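Local coordinates for protein Arf-GAP (Mus musculus, PDB 5C79) that binds phosphatidylinositol 4,5-bisphosphate through its PH domain and, in the full-length protein, probably stimulates GTP hydrolysis by the small GTPase Arf1, at residues A[37-49]-A[55-67]. Numbering follows the deposited sequence.
Sequences YGSEKKGFLLKKS and VWQRRKCAVKNGI. With PBU ((2R)-3-{[(R)-hydroxy{[(1R,2R,3S,4R,5R,6S)-2,3,6-trihydroxy-4,5-bis(phosphonooxy)cyclohexyl]oxy}phosphoryl]oxy}propane-1 ,2-diyl dibutanoate), chain C.
Lys48 folds over Trp56: bends at chi3 (-74°) and chi4 (-68°) carry NZ above one indole face, 3.6 Å from the five-membered ring centroid, a cation-pi contact, while CE makes a CH-pi contact with the six-membered ring. Leu46 CB packs 3.7 Å from Trp56 CE3. Replacing Trp56 with alanine would probably leave the Lys48 ammonium without its aromatic partner and open a gap beside Leu46 CB. Antiparallel pairing from Lys41-Val63 to Lys48-Trp56 joins the strands, and Ser49 N reaches Val55 O in a nearly straight bond (2.8 Å, 175°). On the tight inner face Leu45 CB lies 3.9 Å from Cys61 SG, and Trp121 and Phe110 cover Leu45. The outer face, snug round Trp56, loosens toward exposed Phe44, Arg58 and Lys60; Arg58 CZ is a long 5.7 Å from the Phe44 ring centroid. Phe44, Leu46, Trp56 and Arg58, with Glu113, line one lipid pocket. In the other, Lys47 NZ (2.7 Å) and Arg59 NE (3.0 Å) converge on phosphate oxygen O52, in plane at the Arg59 guanidinium edge; Lys47 NZ also bonds O43 of the other ring phosphate. Gln57 NE2 binds OP2, and Arg53, His72, Ala73 and Arg106 complete this phosphoinositide site at the loop end of the first PH-domain beta-barrel hairpin.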
ATOM      1  N   TYR A  37      -8.097  10.344  -8.349  1.00 17.04           N
ATOM      2  CA  TYR A  37      -7.570  10.268  -7.020  1.00 17.53           C
ATOM      3  C   TYR A  37      -6.404  11.238  -6.863  1.00 16.94           C
ATOM      4  O   TYR A  37      -5.783  11.649  -7.834  1.00 17.23           O
ATOM      5  CB  TYR A  37      -7.076   8.847  -6.771  1.00 18.83           C
ATOM      6  CG  TYR A  37      -8.244   7.913  -6.868  1.00 19.66           C
ATOM      7  CD1 TYR A  37      -9.081   7.704  -5.790  1.00 22.49           C
ATOM      8  CD2 TYR A  37      -8.557   7.335  -8.078  1.00 20.31           C
ATOM      9  CE1 TYR A  37     -10.211   6.905  -5.928  1.00 24.81           C
ATOM     10  CE2 TYR A  37      -9.659   6.532  -8.226  1.00 22.67           C
ATOM     11  CZ  TYR A  37     -10.465   6.311  -7.156  1.00 24.31           C
ATOM     12  OH  TYR A  37     -11.554   5.470  -7.350  1.00 29.52           O
ATOM     13  N   GLY A  38      -6.144  11.592  -5.625  1.00 17.57           N
ATOM     14  CA  GLY A  38      -4.971  12.385  -5.296  1.00 18.66           C
ATOM     15  C   GLY A  38      -3.718  11.535  -5.069  1.00 17.81           C
ATOM     16  O   GLY A  38      -3.607  10.404  -5.535  1.00 17.45           O
ATOM     17  N   SER A  39      -2.790  12.099  -4.318  1.00 16.25           N
ATOM     18  CA  SER A  39      -1.528  11.425  -4.003  1.00 17.45           C
ATOM     19  C   SER A  39      -1.331  11.128  -2.511  1.00 16.98           C
ATOM     20  O   SER A  39      -0.272  10.625  -2.130  1.00 17.42           O
ATOM     21  CB  SER A  39      -0.356  12.280  -4.505  1.00 17.01           C
ATOM     22  OG  SER A  39      -0.386  13.568  -3.911  1.00 17.57           O
ATOM     23  N   GLU A  40      -2.348  11.439  -1.696  1.00 16.76           N
ATOM     24  CA  GLU A  40      -2.386  11.140  -0.276  1.00 17.60           C
ATOM     25  C   GLU A  40      -3.647  10.367   0.064  1.00 18.99           C
ATOM     26  O   GLU A  40      -4.696  10.564  -0.565  1.00 19.41           O
ATOM     27  CB  GLU A  40      -2.376  12.435   0.544  1.00 18.81           C
ATOM     28  CG  GLU A  40      -1.159  13.290   0.344  1.00 19.02           C
ATOM     29  CD  GLU A  40      -1.181  14.600   1.131  1.00 21.17           C
ATOM     30  OE1 GLU A  40      -2.160  14.901   1.826  1.00 23.45           O
ATOM     31  OE2 GLU A  40      -0.196  15.353   1.028  1.00 24.02           O
ATOM     32  N   LYS A  41      -3.542   9.471   1.044  1.00 17.79           N
ATOM     33  CA  LYS A  41      -4.672   8.706   1.534  1.00 19.51           C
ATOM     34  C   LYS A  41      -4.366   8.201   2.950  1.00 20.90           C
ATOM     35  O   LYS A  41      -3.247   7.759   3.227  1.00 19.57           O
ATOM     36  CB  LYS A  41      -4.953   7.512   0.622  1.00 18.72           C
ATOM     37  CG  LYS A  41      -6.184   6.683   0.958  1.00 19.55           C
ATOM     38  CD  LYS A  41      -6.420   5.634  -0.098  1.00 19.84           C
ATOM     39  CE  LYS A  41      -7.556   4.705   0.234  1.00 21.86           C
ATOM     40  NZ  LYS A  41      -8.876   5.395   0.105  1.00 21.56           N
ATOM     41  N   LYS A  42      -5.391   8.227   3.809  1.00 19.75           N
ATOM     42  CA  LYS A  42      -5.340   7.636   5.150  1.00 21.93           C
ATOM     43  C   LYS A  42      -6.379   6.551   5.167  1.00 21.30           C
ATOM     44  O   LYS A  42      -7.538   6.784   4.797  1.00 21.75           O
ATOM     45  CB  LYS A  42      -5.691   8.680   6.211  1.00 24.15           C
ATOM     46  CG  LYS A  42      -4.718   9.850   6.261  1.00 26.28           C
ATOM     47  CD  LYS A  42      -5.111  10.848   7.338  1.00 29.01           C
ATOM     48  CE  LYS A  42      -4.228  12.082   7.298  1.00 31.74           C
ATOM     49  NZ  LYS A  42      -4.653  13.045   8.349  1.00 33.22           N
ATOM     50  N   GLY A  43      -6.001   5.367   5.607  1.00 18.85           N
ATOM     51  CA  GLY A  43      -6.978   4.309   5.707  1.00 20.32           C
ATOM     52  C   GLY A  43      -6.435   3.053   6.349  1.00 19.89           C
ATOM     53  O   GLY A  43      -5.565   3.099   7.219  1.00 22.49           O
ATOM     54  N   PHE A  44      -6.966   1.945   5.887  1.00 21.58           N
ATOM     55  CA  PHE A  44      -6.567   0.616   6.334  1.00 22.12           C
ATOM     56  C   PHE A  44      -6.367  -0.285   5.134  1.00 20.09           C
ATOM     57  O   PHE A  44      -6.998  -0.137   4.094  1.00 21.11           O
ATOM     58  CB  PHE A  44      -7.651   0.047   7.235  1.00 23.39           C
ATOM     59  CG  PHE A  44      -7.854   0.832   8.497  1.00 24.43           C
ATOM     60  CD1 PHE A  44      -8.762   1.892   8.549  1.00 28.43           C
ATOM     61  CD2 PHE A  44      -7.139   0.521   9.616  1.00 24.04           C
ATOM     62  CE1 PHE A  44      -8.931   2.618   9.726  1.00 25.33           C
ATOM     63  CE2 PHE A  44      -7.302   1.234  10.793  1.00 26.51           C
ATOM     64  CZ  PHE A  44      -8.194   2.290  10.836  1.00 27.39           C
ATOM     65  N   LEU A  45      -5.443  -1.221   5.285  1.00 18.74           N
ATOM     66  CA  LEU A  45      -5.250  -2.316   4.344  1.00 18.35           C
ATOM     67  C   LEU A  45      -5.145  -3.620   5.147  1.00 17.94           C
ATOM     68  O   LEU A  45      -4.674  -3.606   6.281  1.00 18.71           O
ATOM     69  CB  LEU A  45      -3.974  -2.129   3.533  1.00 18.78           C
ATOM     70  CG  LEU A  45      -4.095  -1.115   2.385  1.00 19.08           C
ATOM     71  CD1 LEU A  45      -2.708  -0.834   1.835  1.00 18.52           C
ATOM     72  CD2 LEU A  45      -5.018  -1.584   1.293  1.00 20.70           C
ATOM     73  N   LEU A  46      -5.632  -4.716   4.581  1.00 17.65           N
ATOM     74  CA  LEU A  46      -5.329  -6.055   5.107  1.00 18.00           C
ATOM     75  C   LEU A  46      -3.905  -6.396   4.637  1.00 18.95           C
ATOM     76  O   LEU A  46      -3.615  -6.256   3.471  1.00 18.30           O
ATOM     77  CB  LEU A  46      -6.337  -7.085   4.597  1.00 19.84           C
ATOM     78  CG  LEU A  46      -7.778  -6.867   5.010  1.00 21.40           C
ATOM     79  CD1 LEU A  46      -8.686  -7.841   4.290  1.00 24.52           C
ATOM     80  CD2 LEU A  46      -7.886  -7.048   6.520  1.00 23.05           C
ATOM     81  N   LYS A  47      -3.052  -6.829   5.563  1.00 19.39           N
ATOM     82  CA  LYS A  47      -1.678  -7.260   5.255  1.00 20.35           C
ATOM     83  C   LYS A  47      -1.559  -8.716   5.636  1.00 20.41           C
ATOM     84  O   LYS A  47      -1.838  -9.070   6.769  1.00 18.19           O
ATOM     85  CB  LYS A  47      -0.666  -6.426   5.997  1.00 20.52           C
ATOM     86  CG  LYS A  47       0.760  -7.023   5.863  1.00 23.52           C
ATOM     87  CD  LYS A  47       1.871  -6.279   6.530  1.00 24.42           C
ATOM     88  CE  LYS A  47       1.802  -6.252   8.033  1.00 24.79           C
ATOM     89  NZ  LYS A  47       2.236  -7.442   8.803  1.00 24.20           N
ATOM     90  N   LYS A  48      -1.174  -9.568   4.691  1.00 20.71           N
ATOM     91  CA  LYS A  48      -1.089 -11.014   4.967  1.00 20.90           C
ATOM     92  C   LYS A  48       0.114 -11.327   5.856  1.00 19.58           C
ATOM     93  O   LYS A  48       1.241 -10.890   5.554  1.00 19.86           O
ATOM     94  CB  LYS A  48      -0.982 -11.835   3.689  1.00 24.55           C
ATOM     95  CG  LYS A  48      -1.350 -13.293   3.932  1.00 28.76           C
ATOM     96  CD  LYS A  48      -1.285 -14.151   2.691  1.00 33.41           C
ATOM     97  CE  LYS A  48      -2.416 -13.919   1.706  1.00 38.98           C
ATOM     98  NZ  LYS A  48      -3.726 -14.374   2.257  1.00 42.60           N
ATOM     99  N   SER A  49      -0.122 -12.062   6.948  1.00 17.86           N
ATOM    100  CA  SER A  49       0.957 -12.608   7.755  1.00 18.59           C
ATOM    101  C   SER A  49       1.595 -13.783   7.001  1.00 19.26           C
ATOM    102  O   SER A  49       1.085 -14.249   5.987  1.00 21.75           O
ATOM    103  CB  SER A  49       0.454 -13.096   9.110  1.00 19.88           C
ATOM    104  OG  SER A  49      -0.323 -14.269   8.980  1.00 20.41           O
ATOM    105  N   VAL A  55      -2.622 -15.336   7.682  1.00 22.28           N
ATOM    106  CA  VAL A  55      -3.941 -14.700   7.731  1.00 22.76           C
ATOM    107  C   VAL A  55      -3.860 -13.228   7.360  1.00 20.64           C
ATOM    108  O   VAL A  55      -2.845 -12.577   7.565  1.00 20.76           O
ATOM    109  CB  VAL A  55      -4.619 -14.826   9.115  1.00 24.07           C
ATOM    110  CG1 VAL A  55      -4.954 -16.282   9.390  1.00 25.99           C
ATOM    111  CG2 VAL A  55      -3.764 -14.235  10.211  1.00 25.25           C
ATOM    112  N   TRP A  56      -4.985 -12.697   6.911  1.00 19.49           N
ATOM    113  CA  TRP A  56      -5.080 -11.272   6.634  1.00 19.46           C
ATOM    114  C   TRP A  56      -5.239 -10.515   7.956  1.00 19.94           C
ATOM    115  O   TRP A  56      -6.063 -10.919   8.804  1.00 21.40           O
ATOM    116  CB  TRP A  56      -6.287 -10.980   5.770  1.00 19.34           C
ATOM    117  CG  TRP A  56      -6.176 -11.469   4.371  1.00 20.32           C
ATOM    118  CD1 TRP A  56      -6.874 -12.497   3.789  1.00 22.62           C
ATOM    119  CD2 TRP A  56      -5.299 -10.962   3.357  1.00 20.41           C
ATOM    120  NE1 TRP A  56      -6.474 -12.654   2.472  1.00 23.50           N
ATOM    121  CE2 TRP A  56      -5.533 -11.704   2.175  1.00 22.37           C
ATOM    122  CE3 TRP A  56      -4.379  -9.928   3.326  1.00 20.05           C
ATOM    123  CZ2 TRP A  56      -4.850 -11.436   0.978  1.00 22.81           C
ATOM    124  CZ3 TRP A  56      -3.683  -9.676   2.170  1.00 19.58           C
ATOM    125  CH2 TRP A  56      -3.894 -10.439   1.004  1.00 21.21           C
ATOM    126  N   GLN A  57      -4.461  -9.466   8.128  1.00 18.17           N
ATOM    127  CA  GLN A  57      -4.477  -8.661   9.341  1.00 19.12           C
ATOM    128  C   GLN A  57      -4.612  -7.204   8.986  1.00 18.08           C
ATOM    129  O   GLN A  57      -3.818  -6.651   8.200  1.00 18.42           O
ATOM    130  CB  GLN A  57      -3.227  -8.887  10.205  1.00 18.96           C
ATOM    131  CG  GLN A  57      -3.065 -10.352  10.584  1.00 19.68           C
ATOM    132  CD  GLN A  57      -1.855 -10.634  11.433  1.00 23.20           C
ATOM    133  OE1 GLN A  57      -0.735 -10.334  11.067  1.00 23.53           O
ATOM    134  NE2 GLN A  57      -2.083 -11.271  12.575  1.00 27.11           N
ATOM    135  N   ARG A  58      -5.609  -6.553   9.579  1.00 19.13           N
ATOM    136  CA  ARG A  58      -5.876  -5.150   9.256  1.00 19.94           C
ATOM    137  C   ARG A  58      -4.831  -4.220   9.868  1.00 20.74           C
ATOM    138  O   ARG A  58      -4.534  -4.273  11.072  1.00 21.35           O
ATOM    139  CB  ARG A  58      -7.287  -4.741   9.711  1.00 21.56           C
ATOM    140  CG  ARG A  58      -7.651  -3.364   9.197  1.00 22.89           C
ATOM    141  CD  ARG A  58      -9.130  -3.128   9.121  1.00 25.34           C
ATOM    142  NE  ARG A  58      -9.648  -3.054  10.469  1.00 26.01           N
ATOM    143  CZ  ARG A  58     -10.941  -3.151  10.774  1.00 29.09           C
ATOM    144  NH1 ARG A  58     -11.878  -3.364   9.826  1.00 26.67           N
ATOM    145  NH2 ARG A  58     -11.300  -3.067  12.045  1.00 28.99           N
ATOM    146  N   ARG A  59      -4.294  -3.341   9.049  1.00 18.72           N
ATOM    147  CA  ARG A  59      -3.312  -2.357   9.490  1.00 19.62           C
ATOM    148  C   ARG A  59      -3.645  -0.946   9.036  1.00 20.05           C
ATOM    149  O   ARG A  59      -4.147  -0.717   7.931  1.00 20.72           O
ATOM    150  CB  ARG A  59      -1.930  -2.737   8.962  1.00 20.37           C
ATOM    151  CG  ARG A  59      -1.439  -4.076   9.454  1.00 22.11           C
ATOM    152  CD  ARG A  59      -1.145  -4.017  10.938  1.00 23.72           C
ATOM    153  NE  ARG A  59      -0.639  -5.296  11.460  1.00 24.71           N
ATOM    154  CZ  ARG A  59      -1.336  -6.200  12.165  1.00 26.35           C
ATOM    155  NH1 ARG A  59      -2.625  -6.063  12.444  1.00 25.12           N
ATOM    156  NH2 ARG A  59      -0.712  -7.303  12.601  1.00 27.51           N
ATOM    157  N   LYS A  60      -3.392   0.011   9.912  1.00 19.24           N
ATOM    158  CA  LYS A  60      -3.539   1.418   9.573  1.00 21.82           C
ATOM    159  C   LYS A  60      -2.413   1.772   8.598  1.00 19.52           C
ATOM    160  O   LYS A  60      -1.262   1.501   8.884  1.00 20.33           O
ATOM    161  CB  LYS A  60      -3.386   2.279  10.832  1.00 25.01           C
ATOM    162  CG  LYS A  60      -3.708   3.739  10.611  1.00 30.56           C
ATOM    163  CD  LYS A  60      -3.280   4.631  11.780  1.00 35.48           C
ATOM    164  CE  LYS A  60      -2.669   5.934  11.273  1.00 40.52           C
ATOM    165  NZ  LYS A  60      -2.088   6.727  12.394  1.00 43.63           N
ATOM    166  N   CYS A  61      -2.769   2.354   7.457  1.00 18.03           N
ATOM    167  CA  CYS A  61      -1.823   2.723   6.398  1.00 18.15           C
ATOM    168  C   CYS A  61      -2.093   4.143   5.952  1.00 18.85           C
ATOM    169  O   CYS A  61      -3.234   4.570   5.904  1.00 20.93           O
ATOM    170  CB  CYS A  61      -1.986   1.786   5.200  1.00 18.43           C
ATOM    171  SG  CYS A  61      -1.435   0.122   5.546  1.00 18.89           S
ATOM    172  N   ALA A  62      -1.036   4.854   5.598  1.00 19.44           N
ATOM    173  CA  ALA A  62      -1.188   6.199   5.064  1.00 19.50           C
ATOM    174  C   ALA A  62      -0.116   6.466   4.004  1.00 19.48           C
ATOM    175  O   ALA A  62       1.031   6.047   4.166  1.00 19.48           O
ATOM    176  CB  ALA A  62      -1.101   7.230   6.174  1.00 21.64           C
ATOM    177  N   VAL A  63      -0.501   7.224   2.995  1.00 17.59           N
ATOM    178  CA  VAL A  63       0.410   7.718   1.966  1.00 19.80           C
ATOM    179  C   VAL A  63       0.526   9.243   2.027  1.00 18.10           C
ATOM    180  O   VAL A  63      -0.485   9.966   2.033  1.00 18.89           O
ATOM    181  CB  VAL A  63      -0.028   7.328   0.553  1.00 19.31           C
ATOM    182  CG1 VAL A  63       0.984   7.847  -0.469  1.00 19.76           C
ATOM    183  CG2 VAL A  63      -0.172   5.829   0.440  1.00 20.68           C
ATOM    184  N   LYS A  64       1.756   9.713   2.129  1.00 18.40           N
ATOM    185  CA  LYS A  64       2.043  11.153   2.169  1.00 20.49           C
ATOM    186  C   LYS A  64       3.510  11.366   1.841  1.00 20.72           C
ATOM    187  O   LYS A  64       4.372  10.591   2.249  1.00 19.61           O
ATOM    188  CB  LYS A  64       1.726  11.775   3.525  1.00 23.48           C
ATOM    189  CG  LYS A  64       1.516  13.281   3.466  1.00 26.52           C
ATOM    190  CD  LYS A  64       0.772  13.809   4.672  1.00 30.27           C
ATOM    191  CE  LYS A  64       0.825  15.330   4.714  1.00 33.87           C
ATOM    192  NZ  LYS A  64       0.140  15.812   5.944  1.00 39.49           N
ATOM    193  N   ASN A  65       3.784  12.439   1.116  1.00 21.62           N
ATOM    194  CA  ASN A  65       5.163  12.781   0.719  1.00 22.30           C
ATOM    195  C   ASN A  65       5.957  11.629   0.101  1.00 22.65           C
ATOM    196  O   ASN A  65       7.142  11.460   0.385  1.00 21.33           O
ATOM    197  CB  ASN A  65       5.948  13.336   1.930  1.00 26.44           C
ATOM    198  CG  ASN A  65       5.232  14.459   2.640  1.00 27.89           C
ATOM    199  OD1 ASN A  65       4.997  14.363   3.827  1.00 35.48           O
ATOM    200  ND2 ASN A  65       4.858  15.478   1.930  1.00 29.46           N
ATOM    201  N   GLY A  66       5.302  10.821  -0.738  1.00 18.36           N
ATOM    202  CA  GLY A  66       5.950   9.741  -1.450  1.00 18.57           C
ATOM    203  C   GLY A  66       6.296   8.528  -0.620  1.00 18.90           C
ATOM    204  O   GLY A  66       7.049   7.673  -1.070  1.00 19.19           O
ATOM    205  N   ILE A  67       5.721   8.462   0.578  1.00 19.21           N
ATOM    206  CA  ILE A  67       5.981   7.390   1.535  1.00 19.82           C
ATOM    207  C   ILE A  67       4.686   6.690   1.955  1.00 18.62           C
ATOM    208  O   ILE A  67       3.720   7.346   2.304  1.00 19.44           O
ATOM    209  CB  ILE A  67       6.669   7.941   2.798  1.00 20.07           C
ATOM    210  CG1 ILE A  67       8.022   8.556   2.453  1.00 23.09           C
ATOM    211  CG2 ILE A  67       6.901   6.856   3.848  1.00 20.82           C
ATOM    212  CD1 ILE A  67       8.653   9.364   3.583  1.00 26.59           C
TER
HETATM  213  P1  PBU C 800       0.663 -12.410  15.261  1.00 46.95           P
HETATM  214  P4  PBU C 800       5.112  -9.501   9.326  1.00 37.29           P
HETATM  215  P5  PBU C 800       3.128  -6.296  12.455  1.00 31.91           P
HETATM  216  C3' PBU C 800       0.749 -14.766  16.364  1.00 58.50           C
HETATM  217  C2' PBU C 800       2.015 -15.586  16.450  1.00 64.65           C
HETATM  218  O2' PBU C 800       1.918 -16.709  15.555  1.00 62.72           O
HETATM  219  C1' PBU C 800       2.279 -15.915  17.927  1.00 69.42           C
HETATM  220  O1' PBU C 800       3.674 -15.779  18.153  1.00 72.26           O
HETATM  221  C1  PBU C 800       2.121 -11.159  13.362  1.00 35.70           C
HETATM  222  O1  PBU C 800       2.036 -11.777  14.649  1.00 42.78           O
HETATM  223  C2  PBU C 800       2.748 -12.094  12.301  1.00 35.88           C
HETATM  224  O2  PBU C 800       4.063 -12.577  12.583  1.00 37.00           O
HETATM  225  C3  PBU C 800       2.903 -11.358  11.008  1.00 35.96           C
HETATM  226  O3  PBU C 800       3.563 -12.213  10.036  1.00 36.95           O
HETATM  227  C4  PBU C 800       3.641 -10.050  11.318  1.00 36.50           C
HETATM  228  O4  PBU C 800       3.752  -9.412  10.109  1.00 33.81           O
HETATM  229  C5  PBU C 800       2.964  -9.064  12.234  1.00 34.06           C
HETATM  230  O5  PBU C 800       3.686  -7.820  12.453  1.00 33.96           O
HETATM  231  C6  PBU C 800       2.843  -9.807  13.532  1.00 35.52           C
HETATM  232  O6  PBU C 800       2.132  -8.918  14.347  1.00 33.03           O
HETATM  233  C7  PBU C 800       0.962 -17.767  15.902  1.00 67.79           C
HETATM  234  O7  PBU C 800      -0.233 -17.624  15.703  1.00 64.53           O
HETATM  235  C8  PBU C 800       1.486 -19.074  16.452  1.00 69.41           C
HETATM  236  C9  PBU C 800       1.829 -19.966  15.272  1.00 69.75           C
HETATM  237  C10 PBU C 800       2.735 -19.203  14.331  1.00 70.48           C
HETATM  238  C11 PBU C 800       4.260 -14.854  19.106  1.00 76.42           C
HETATM  239  O11 PBU C 800       3.689 -13.825  19.423  1.00 76.59           O
HETATM  240  C12 PBU C 800       5.596 -15.214  19.696  1.00 80.64           C
HETATM  241  C13 PBU C 800       5.473 -16.598  20.322  1.00 80.47           C
HETATM  242  C14 PBU C 800       5.692 -17.696  19.304  1.00 80.63           C
HETATM  243  O41 PBU C 800       5.276 -10.800   8.546  1.00 35.33           O
HETATM  244  O42 PBU C 800       6.107  -9.114  10.407  1.00 37.36           O
HETATM  245  O43 PBU C 800       4.837  -8.480   8.258  1.00 35.38           O
HETATM  246  O51 PBU C 800       4.434  -5.586  12.133  1.00 34.54           O
HETATM  247  O52 PBU C 800       2.188  -6.326  11.256  1.00 33.64           O
HETATM  248  O53 PBU C 800       2.411  -5.813  13.643  1.00 27.98           O
HETATM  249  OP1 PBU C 800       1.168 -13.410  16.379  1.00 48.21           O
HETATM  250  OP2 PBU C 800      -0.093 -13.088  14.131  1.00 45.84           O
HETATM  251  OP3 PBU C 800      -0.051 -11.414  16.136  1.00 36.09           O
HETATM  252  O   HOH W   1       2.330  11.223  -1.647  1.00 17.18           O
HETATM  253  O   HOH W   2       2.154  14.500  -0.153  1.00 22.76           O
HETATM  254  O   HOH W   3       0.134  -9.167   8.798  1.00 23.10           O